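Local coordinates for protein neuraminidase (PDB 4GDI) that is a sialidase-like surface protein of a bat influenza A virus, related to enzymes that cleave terminal sialic acid, with a diverged putative active site, at residues K55-L68 against Q346-T358. Sequence-based numbering, arbitrary orientation.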
ATOM      1  N   LYS A  55      -6.502  13.677  -5.603  1.00 21.64           N
ATOM      2  CA  LYS A  55      -6.064  14.521  -6.699  1.00 22.60           C
ATOM      3  C   LYS A  55      -6.242  13.750  -8.001  1.00 20.65           C
ATOM      4  O   LYS A  55      -5.639  12.695  -8.194  1.00 25.98           O
ATOM      5  CB  LYS A  55      -4.594  14.908  -6.512  1.00 21.86           C
ATOM      6  CG  LYS A  55      -4.012  15.696  -7.678  1.00 34.41           C
ATOM      7  CD  LYS A  55      -2.615  16.223  -7.365  1.00 40.58           C
ATOM      8  CE  LYS A  55      -1.591  15.705  -8.366  1.00 42.37           C
ATOM      9  NZ  LYS A  55      -0.192  15.833  -7.878  1.00 47.91           N
ATOM     10  N   PHE A  56      -7.087  14.276  -8.881  1.00 19.49           N
ATOM     11  CA  PHE A  56      -7.239  13.764 -10.230  1.00 20.76           C
ATOM     12  C   PHE A  56      -6.416  14.664 -11.153  1.00 23.68           C
ATOM     13  O   PHE A  56      -6.418  15.880 -10.987  1.00 24.14           O
ATOM     14  CB  PHE A  56      -8.709  13.794 -10.656  1.00 16.52           C
ATOM     15  CG  PHE A  56      -9.568  12.792  -9.941  1.00 16.94           C
ATOM     16  CD1 PHE A  56     -10.023  13.047  -8.668  1.00 20.39           C
ATOM     17  CD2 PHE A  56      -9.933  11.608 -10.554  1.00 22.27           C
ATOM     18  CE1 PHE A  56     -10.808  12.137  -8.015  1.00 20.41           C
ATOM     19  CE2 PHE A  56     -10.724  10.696  -9.900  1.00 22.97           C
ATOM     20  CZ  PHE A  56     -11.152  10.955  -8.639  1.00 19.66           C
ATOM     21  N   PHE A  57      -5.742  14.076 -12.132  1.00 20.25           N
ATOM     22  CA  PHE A  57      -4.849  14.842 -12.988  1.00 21.06           C
ATOM     23  C   PHE A  57      -4.455  14.117 -14.269  1.00 26.16           C
ATOM     24  O   PHE A  57      -4.532  12.889 -14.353  1.00 21.04           O
ATOM     25  CB  PHE A  57      -3.580  15.222 -12.218  1.00 22.18           C
ATOM     26  CG  PHE A  57      -2.737  14.047 -11.801  1.00 28.13           C
ATOM     27  CD1 PHE A  57      -2.981  13.388 -10.614  1.00 22.92           C
ATOM     28  CD2 PHE A  57      -1.678  13.624 -12.589  1.00 26.13           C
ATOM     29  CE1 PHE A  57      -2.198  12.305 -10.229  1.00 25.62           C
ATOM     30  CE2 PHE A  57      -0.889  12.547 -12.205  1.00 29.71           C
ATOM     31  CZ  PHE A  57      -1.149  11.890 -11.028  1.00 24.49           C
ATOM     32  N   ILE A  58      -4.040  14.889 -15.273  1.00 21.37           N
ATOM     33  CA  ILE A  58      -3.502  14.308 -16.489  1.00 20.70           C
ATOM     34  C   ILE A  58      -1.991  14.218 -16.295  1.00 25.60           C
ATOM     35  O   ILE A  58      -1.347  15.217 -15.952  1.00 24.92           O
ATOM     36  CB  ILE A  58      -3.821  15.163 -17.732  1.00 25.28           C
ATOM     37  CG1 ILE A  58      -5.314  15.504 -17.802  1.00 27.67           C
ATOM     38  CG2 ILE A  58      -3.388  14.444 -18.999  1.00 28.58           C
ATOM     39  CD1 ILE A  58      -6.231  14.286 -17.823  1.00 31.36           C
ATOM     40  N   ALA A  59      -1.421  13.034 -16.500  1.00 26.70           N
ATOM     41  CA  ALA A  59       0.030  12.866 -16.379  1.00 23.22           C
ATOM     42  C   ALA A  59       0.705  13.304 -17.668  1.00 31.42           C
ATOM     43  O   ALA A  59       0.197  13.035 -18.756  1.00 33.20           O
ATOM     44  CB  ALA A  59       0.384  11.421 -16.089  1.00 23.08           C
ATOM     45  N   TYR A  60       1.846  13.974 -17.556  1.00 30.64           N
ATOM     46  CA  TYR A  60       2.597  14.330 -18.751  1.00 36.06           C
ATOM     47  C   TYR A  60       4.061  13.931 -18.690  1.00 32.02           C
ATOM     48  O   TYR A  60       4.788  14.086 -19.679  1.00 34.94           O
ATOM     49  CB  TYR A  60       2.477  15.815 -19.066  1.00 26.18           C
ATOM     50  CG  TYR A  60       3.204  16.725 -18.126  1.00 31.43           C
ATOM     51  CD1 TYR A  60       4.548  17.037 -18.328  1.00 37.92           C
ATOM     52  CD2 TYR A  60       2.547  17.301 -17.050  1.00 34.37           C
ATOM     53  CE1 TYR A  60       5.217  17.884 -17.474  1.00 35.54           C
ATOM     54  CE2 TYR A  60       3.211  18.152 -16.186  1.00 33.59           C
ATOM     55  CZ  TYR A  60       4.540  18.445 -16.403  1.00 38.55           C
ATOM     56  OH  TYR A  60       5.190  19.295 -15.535  1.00 34.97           O
ATOM     57  N   GLY A  61       4.496  13.399 -17.558  1.00 29.47           N
ATOM     58  CA  GLY A  61       5.856  12.902 -17.477  1.00 31.95           C
ATOM     59  C   GLY A  61       6.214  12.270 -16.155  1.00 35.14           C
ATOM     60  O   GLY A  61       5.467  12.351 -15.171  1.00 28.56           O
ATOM     61  N   LEU A  62       7.386  11.646 -16.148  1.00 27.91           N
ATOM     62  CA  LEU A  62       7.922  10.996 -14.974  1.00 31.83           C
ATOM     63  C   LEU A  62       9.321  11.540 -14.736  1.00 27.02           C
ATOM     64  O   LEU A  62      10.138  11.564 -15.649  1.00 38.03           O
ATOM     65  CB  LEU A  62       7.987   9.484 -15.209  1.00 30.95           C
ATOM     66  CG  LEU A  62       8.090   8.612 -13.958  1.00 39.90           C
ATOM     67  CD1 LEU A  62       6.790   8.659 -13.190  1.00 31.89           C
ATOM     68  CD2 LEU A  62       8.440   7.165 -14.324  1.00 38.06           C
ATOM     69  N   SER A  63       9.613  11.953 -13.512  1.00 28.77           N
ATOM     70  CA  SER A  63      10.934  12.490 -13.199  1.00 35.68           C
ATOM     71  C   SER A  63      12.016  11.414 -13.124  1.00 38.87           C
ATOM     72  O   SER A  63      11.788  10.301 -12.637  1.00 30.39           O
ATOM     73  CB  SER A  63      10.891  13.219 -11.864  1.00 27.48           C
ATOM     74  OG  SER A  63      10.552  12.309 -10.831  1.00 34.30           O
ATOM     75  N   ALA A  64      13.208  11.774 -13.585  1.00 31.77           N
ATOM     76  CA  ALA A  64      14.390  10.928 -13.457  1.00 41.27           C
ATOM     77  C   ALA A  64      15.642  11.807 -13.368  1.00 39.50           C
ATOM     78  O   ALA A  64      15.919  12.601 -14.274  1.00 33.47           O
ATOM     79  CB  ALA A  64      14.485   9.983 -14.642  1.00 44.59           C
ATOM     80  N   ASN A  65      16.377  11.690 -12.266  1.00 44.37           N
ATOM     81  CA  ASN A  65      17.568  12.514 -12.047  1.00 52.06           C
ATOM     82  C   ASN A  65      17.356  13.961 -12.477  1.00 54.38           C
ATOM     83  O   ASN A  65      18.169  14.523 -13.219  1.00 40.62           O
ATOM     84  CB  ASN A  65      18.765  11.943 -12.813  1.00 53.61           C
ATOM     85  CG  ASN A  65      18.983  10.472 -12.539  1.00 74.58           C
ATOM     86  OD1 ASN A  65      19.325  10.084 -11.422  1.00 88.62           O
ATOM     87  ND2 ASN A  65      18.791   9.644 -13.563  1.00 71.39           N
ATOM     88  N   GLN A  66      16.247  14.544 -12.032  1.00 38.03           N
ATOM     89  CA  GLN A  66      15.945  15.961 -12.260  1.00 37.59           C
ATOM     90  C   GLN A  66      15.436  16.289 -13.669  1.00 48.67           C
ATOM     91  O   GLN A  66      14.948  17.401 -13.912  1.00 53.52           O
ATOM     92  CB  GLN A  66      17.148  16.848 -11.916  1.00 33.98           C
ATOM     93  CG  GLN A  66      17.641  16.669 -10.487  1.00 38.77           C
ATOM     94  CD  GLN A  66      16.494  16.667  -9.481  1.00 40.80           C
ATOM     95  OE1 GLN A  66      15.613  17.532  -9.513  1.00 35.29           O
ATOM     96  NE2 GLN A  66      16.491  15.677  -8.600  1.00 31.73           N
ATOM     97  N   HIS A  67      15.526  15.335 -14.587  1.00 40.89           N
ATOM     98  CA  HIS A  67      14.972  15.540 -15.923  1.00 48.72           C
ATOM     99  C   HIS A  67      13.789  14.614 -16.165  1.00 44.01           C
ATOM    100  O   HIS A  67      13.389  13.861 -15.282  1.00 42.65           O
ATOM    101  CB  HIS A  67      16.060  15.346 -16.985  1.00 52.66           C
ATOM    102  CG  HIS A  67      17.259  16.210 -16.759  1.00 72.40           C
ATOM    103  ND1 HIS A  67      18.349  15.791 -16.024  1.00 84.30           N
ATOM    104  CD2 HIS A  67      17.524  17.484 -17.133  1.00 76.91           C
ATOM    105  CE1 HIS A  67      19.242  16.764 -15.973  1.00 81.54           C
ATOM    106  NE2 HIS A  67      18.767  17.803 -16.636  1.00 82.03           N
ATOM    107  N   LEU A  68      13.212  14.688 -17.355  1.00 39.14           N
ATOM    108  CA  LEU A  68      12.102  13.821 -17.692  1.00 41.68           C
ATOM    109  C   LEU A  68      12.641  12.528 -18.264  1.00 42.15           C
ATOM    110  O   LEU A  68      13.474  12.554 -19.165  1.00 41.34           O
ATOM    111  CB  LEU A  68      11.190  14.498 -18.712  1.00 43.88           C
ATOM    112  CG  LEU A  68      10.312  15.620 -18.161  1.00 49.28           C
ATOM    113  CD1 LEU A  68      10.408  16.833 -19.051  1.00 63.32           C
ATOM    114  CD2 LEU A  68       8.874  15.160 -18.048  1.00 56.47           C
ATOM    115  N   GLN A 346       9.690  26.397  -9.762  1.00 37.76           N
ATOM    116  CA  GLN A 346      10.718  26.289 -10.797  1.00 38.93           C
ATOM    117  C   GLN A 346      11.632  25.105 -10.493  1.00 29.97           C
ATOM    118  O   GLN A 346      12.055  24.919  -9.355  1.00 34.18           O
ATOM    119  CB  GLN A 346      11.540  27.577 -10.878  1.00 51.86           C
ATOM    120  CG  GLN A 346      12.517  27.604 -12.051  1.00 67.08           C
ATOM    121  CD  GLN A 346      11.817  27.481 -13.396  1.00 72.73           C
ATOM    122  OE1 GLN A 346      10.759  28.072 -13.612  1.00 81.45           O
ATOM    123  NE2 GLN A 346      12.403  26.700 -14.303  1.00 63.17           N
ATOM    124  N   THR A 347      11.929  24.291 -11.498  1.00 30.06           N
ATOM    125  CA  THR A 347      12.850  23.179 -11.281  1.00 30.20           C
ATOM    126  C   THR A 347      14.119  23.377 -12.101  1.00 36.28           C
ATOM    127  O   THR A 347      14.137  24.140 -13.059  1.00 33.81           O
ATOM    128  CB  THR A 347      12.213  21.801 -11.605  1.00 33.24           C
ATOM    129  OG1 THR A 347      12.201  21.584 -13.022  1.00 36.46           O
ATOM    130  CG2 THR A 347      10.767  21.718 -11.046  1.00 27.12           C
ATOM    131  N   VAL A 348      15.183  22.688 -11.717  1.00 37.67           N
ATOM    132  CA  VAL A 348      16.460  22.882 -12.378  1.00 39.59           C
ATOM    133  C   VAL A 348      16.502  22.126 -13.704  1.00 42.12           C
ATOM    134  O   VAL A 348      17.093  22.605 -14.667  1.00 38.51           O
ATOM    135  CB  VAL A 348      17.642  22.489 -11.465  1.00 44.32           C
ATOM    136  CG1 VAL A 348      17.598  21.009 -11.108  1.00 42.83           C
ATOM    137  CG2 VAL A 348      18.965  22.846 -12.133  1.00 56.27           C
ATOM    138  N   GLY A 349      15.822  20.982 -13.779  1.00 35.54           N
ATOM    139  CA  GLY A 349      15.977  20.095 -14.923  1.00 35.43           C
ATOM    140  C   GLY A 349      14.760  19.760 -15.775  1.00 39.68           C
ATOM    141  O   GLY A 349      14.893  19.045 -16.770  1.00 45.85           O
ATOM    142  N   LEU A 350      13.575  20.243 -15.413  1.00 54.14           N
ATOM    143  CA  LEU A 350      12.396  19.952 -16.234  1.00 54.92           C
ATOM    144  C   LEU A 350      11.323  21.038 -16.194  1.00 44.86           C
ATOM    145  O   LEU A 350      10.140  20.767 -16.385  1.00 51.53           O
ATOM    146  CB  LEU A 350      11.804  18.590 -15.858  1.00 59.46           C
ATOM    147  CG  LEU A 350      11.678  18.311 -14.365  1.00 43.99           C
ATOM    148  CD1 LEU A 350      10.501  19.079 -13.792  1.00 43.17           C
ATOM    149  CD2 LEU A 350      11.549  16.813 -14.122  1.00 39.61           C
ATOM    150  N   GLY A 351      11.751  22.269 -15.950  1.00 41.40           N
ATOM    151  CA  GLY A 351      10.895  23.427 -16.109  1.00 56.35           C
ATOM    152  C   GLY A 351       9.934  23.666 -14.968  1.00 50.56           C
ATOM    153  O   GLY A 351      10.149  23.215 -13.847  1.00 43.87           O
ATOM    154  N   MET A 352       8.866  24.391 -15.277  1.00 42.60           N
ATOM    155  CA  MET A 352       7.869  24.780 -14.294  1.00 46.41           C
ATOM    156  C   MET A 352       6.935  23.615 -14.020  1.00 37.01           C
ATOM    157  O   MET A 352       6.386  23.009 -14.950  1.00 34.65           O
ATOM    158  CB  MET A 352       7.060  25.972 -14.817  1.00 39.69           C
ATOM    159  CG  MET A 352       5.993  26.462 -13.850  1.00 53.46           C
ATOM    160  SD  MET A 352       6.200  28.184 -13.353  1.00 89.59           S
ATOM    161  CE  MET A 352       7.774  28.110 -12.497  1.00 61.02           C
ATOM    162  N   ILE A 353       6.770  23.285 -12.745  1.00 32.36           N
ATOM    163  CA  ILE A 353       5.799  22.269 -12.361  1.00 28.15           C
ATOM    164  C   ILE A 353       4.733  22.953 -11.528  1.00 34.44           C
ATOM    165  O   ILE A 353       4.960  24.038 -10.995  1.00 29.86           O
ATOM    166  CB  ILE A 353       6.432  21.120 -11.539  1.00 32.14           C
ATOM    167  CG1 ILE A 353       7.043  21.658 -10.252  1.00 31.45           C
ATOM    168  CG2 ILE A 353       7.495  20.398 -12.353  1.00 42.99           C
ATOM    169  CD1 ILE A 353       7.505  20.582  -9.307  1.00 40.56           C
ATOM    170  N   GLN A 354       3.563  22.335 -11.433  1.00 33.33           N
ATOM    171  CA  GLN A 354       2.549  22.816 -10.501  1.00 37.03           C
ATOM    172  C   GLN A 354       2.167  21.731  -9.501  1.00 28.09           C
ATOM    173  O   GLN A 354       2.028  20.552  -9.841  1.00 36.04           O
ATOM    174  CB  GLN A 354       1.310  23.331 -11.229  1.00 34.15           C
ATOM    175  CG  GLN A 354       0.789  22.419 -12.295  1.00 39.34           C
ATOM    176  CD  GLN A 354       1.455  22.683 -13.619  1.00 53.48           C
ATOM    177  OE1 GLN A 354       1.963  23.780 -13.853  1.00 51.34           O
ATOM    178  NE2 GLN A 354       1.469  21.677 -14.493  1.00 52.19           N
ATOM    179  N   GLU A 355       2.014  22.159  -8.257  1.00 30.34           N
ATOM    180  CA  GLU A 355       1.553  21.302  -7.189  1.00 30.71           C
ATOM    181  C   GLU A 355       0.272  21.898  -6.603  1.00 29.51           C
ATOM    182  O   GLU A 355       0.166  23.113  -6.420  1.00 28.22           O
ATOM    183  CB  GLU A 355       2.650  21.190  -6.128  1.00 38.56           C
ATOM    184  CG  GLU A 355       3.662  20.086  -6.417  1.00 54.09           C
ATOM    185  CD  GLU A 355       3.032  18.708  -6.344  1.00 72.51           C
ATOM    186  OE1 GLU A 355       2.297  18.448  -5.363  1.00 69.16           O
ATOM    187  OE2 GLU A 355       3.256  17.898  -7.272  1.00 86.54           O
ATOM    188  N   LEU A 356      -0.709  21.055  -6.326  1.00 22.57           N
ATOM    189  CA  LEU A 356      -1.981  21.533  -5.801  1.00 28.12           C
ATOM    190  C   LEU A 356      -1.872  21.708  -4.299  1.00 25.01           C
ATOM    191  O   LEU A 356      -1.401  20.818  -3.596  1.00 31.33           O
ATOM    192  CB  LEU A 356      -3.122  20.546  -6.084  1.00 28.72           C
ATOM    193  CG  LEU A 356      -3.777  20.489  -7.458  1.00 36.28           C
ATOM    194  CD1 LEU A 356      -5.104  19.718  -7.353  1.00 32.78           C
ATOM    195  CD2 LEU A 356      -4.001  21.877  -8.073  1.00 29.11           C
ATOM    196  N   SER A 357      -2.293  22.863  -3.817  1.00 25.30           N
ATOM    197  CA  SER A 357      -2.593  23.019  -2.408  1.00 27.29           C
ATOM    198  C   SER A 357      -4.117  23.116  -2.271  1.00 29.94           C
ATOM    199  O   SER A 357      -4.834  23.356  -3.250  1.00 22.06           O
ATOM    200  CB  SER A 357      -1.936  24.279  -1.871  1.00 26.42           C
ATOM    201  OG  SER A 357      -2.585  25.410  -2.416  1.00 42.78           O
ATOM    202  N   THR A 358      -4.613  22.932  -1.062  1.00 20.34           N
ATOM    203  CA  THR A 358      -6.051  23.008  -0.822  1.00 19.65           C
ATOM    204  C   THR A 358      -6.316  23.850   0.418  1.00 27.77           C
ATOM    205  O   THR A 358      -5.523  23.831   1.357  1.00 22.62           O
ATOM    206  CB  THR A 358      -6.685  21.615  -0.608  1.00 18.65           C
ATOM    207  OG1 THR A 358      -6.065  20.965   0.500  1.00 24.09           O
ATOM    208  CG2 THR A 358      -6.550  20.738  -1.823  1.00 24.08           C
TER
HETATM  209  O   HOH W   1       2.692  15.642  -9.451  1.00 49.59           O
HETATM  210  O   HOH W   2      -0.555  18.767  -7.906  1.00 51.29           O
HETATM  211  O   HOH W   3       3.524  19.701 -12.826  1.00 38.66           O
HETATM  212  O   HOH W   4       7.318  20.466 -16.415  1.00 39.24           O
HETATM  213  O   HOH W   5      14.751  19.397 -11.660  1.00 36.76           O
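L350 packs against the backbone carbonyls of the hairpin turn of 55-68 and the L68 side chain. A chi1 of 45° places CG on the side of CA flanked by N and C, and its branched end reaches the turn: CG lies 3.4 Å from Q66 O, CD2 approaches H67 O, and L68 CD1 lies 3.9 Å from L350 CB, the two side chains meeting at about a right angle. G349, without a side chain, lets its CA come 3.1 Å from Q66 O as a CA-H...O contact.

Polar links between the segments run through water. The Y60 hydroxyl suits this role, donating to one water (Y60 OH to water O 2.6 Å) that in turn donates to L350 O and M352 O, and accepting from another that is held by Q354 N. The long, flexible K55 reaches across, its NZ 3.0 Å from the oxygen of a water that also accepts from L356 N. A second water links NZ weakly to E355 OE2, the charges being 4.1 Å apart, too far for a salt bridge. Another water accepts from G349 N and lies 3.0 Å from both Q66 O and Q66 OE1, while Q66 NE2 bonds to L34 O.

The strands run nearly antiparallel (159°) but belong to neighbouring sheets of the beta-propeller, and with no direct hydrogen bond between the segments, van der Waals packing and bridging water join these blades.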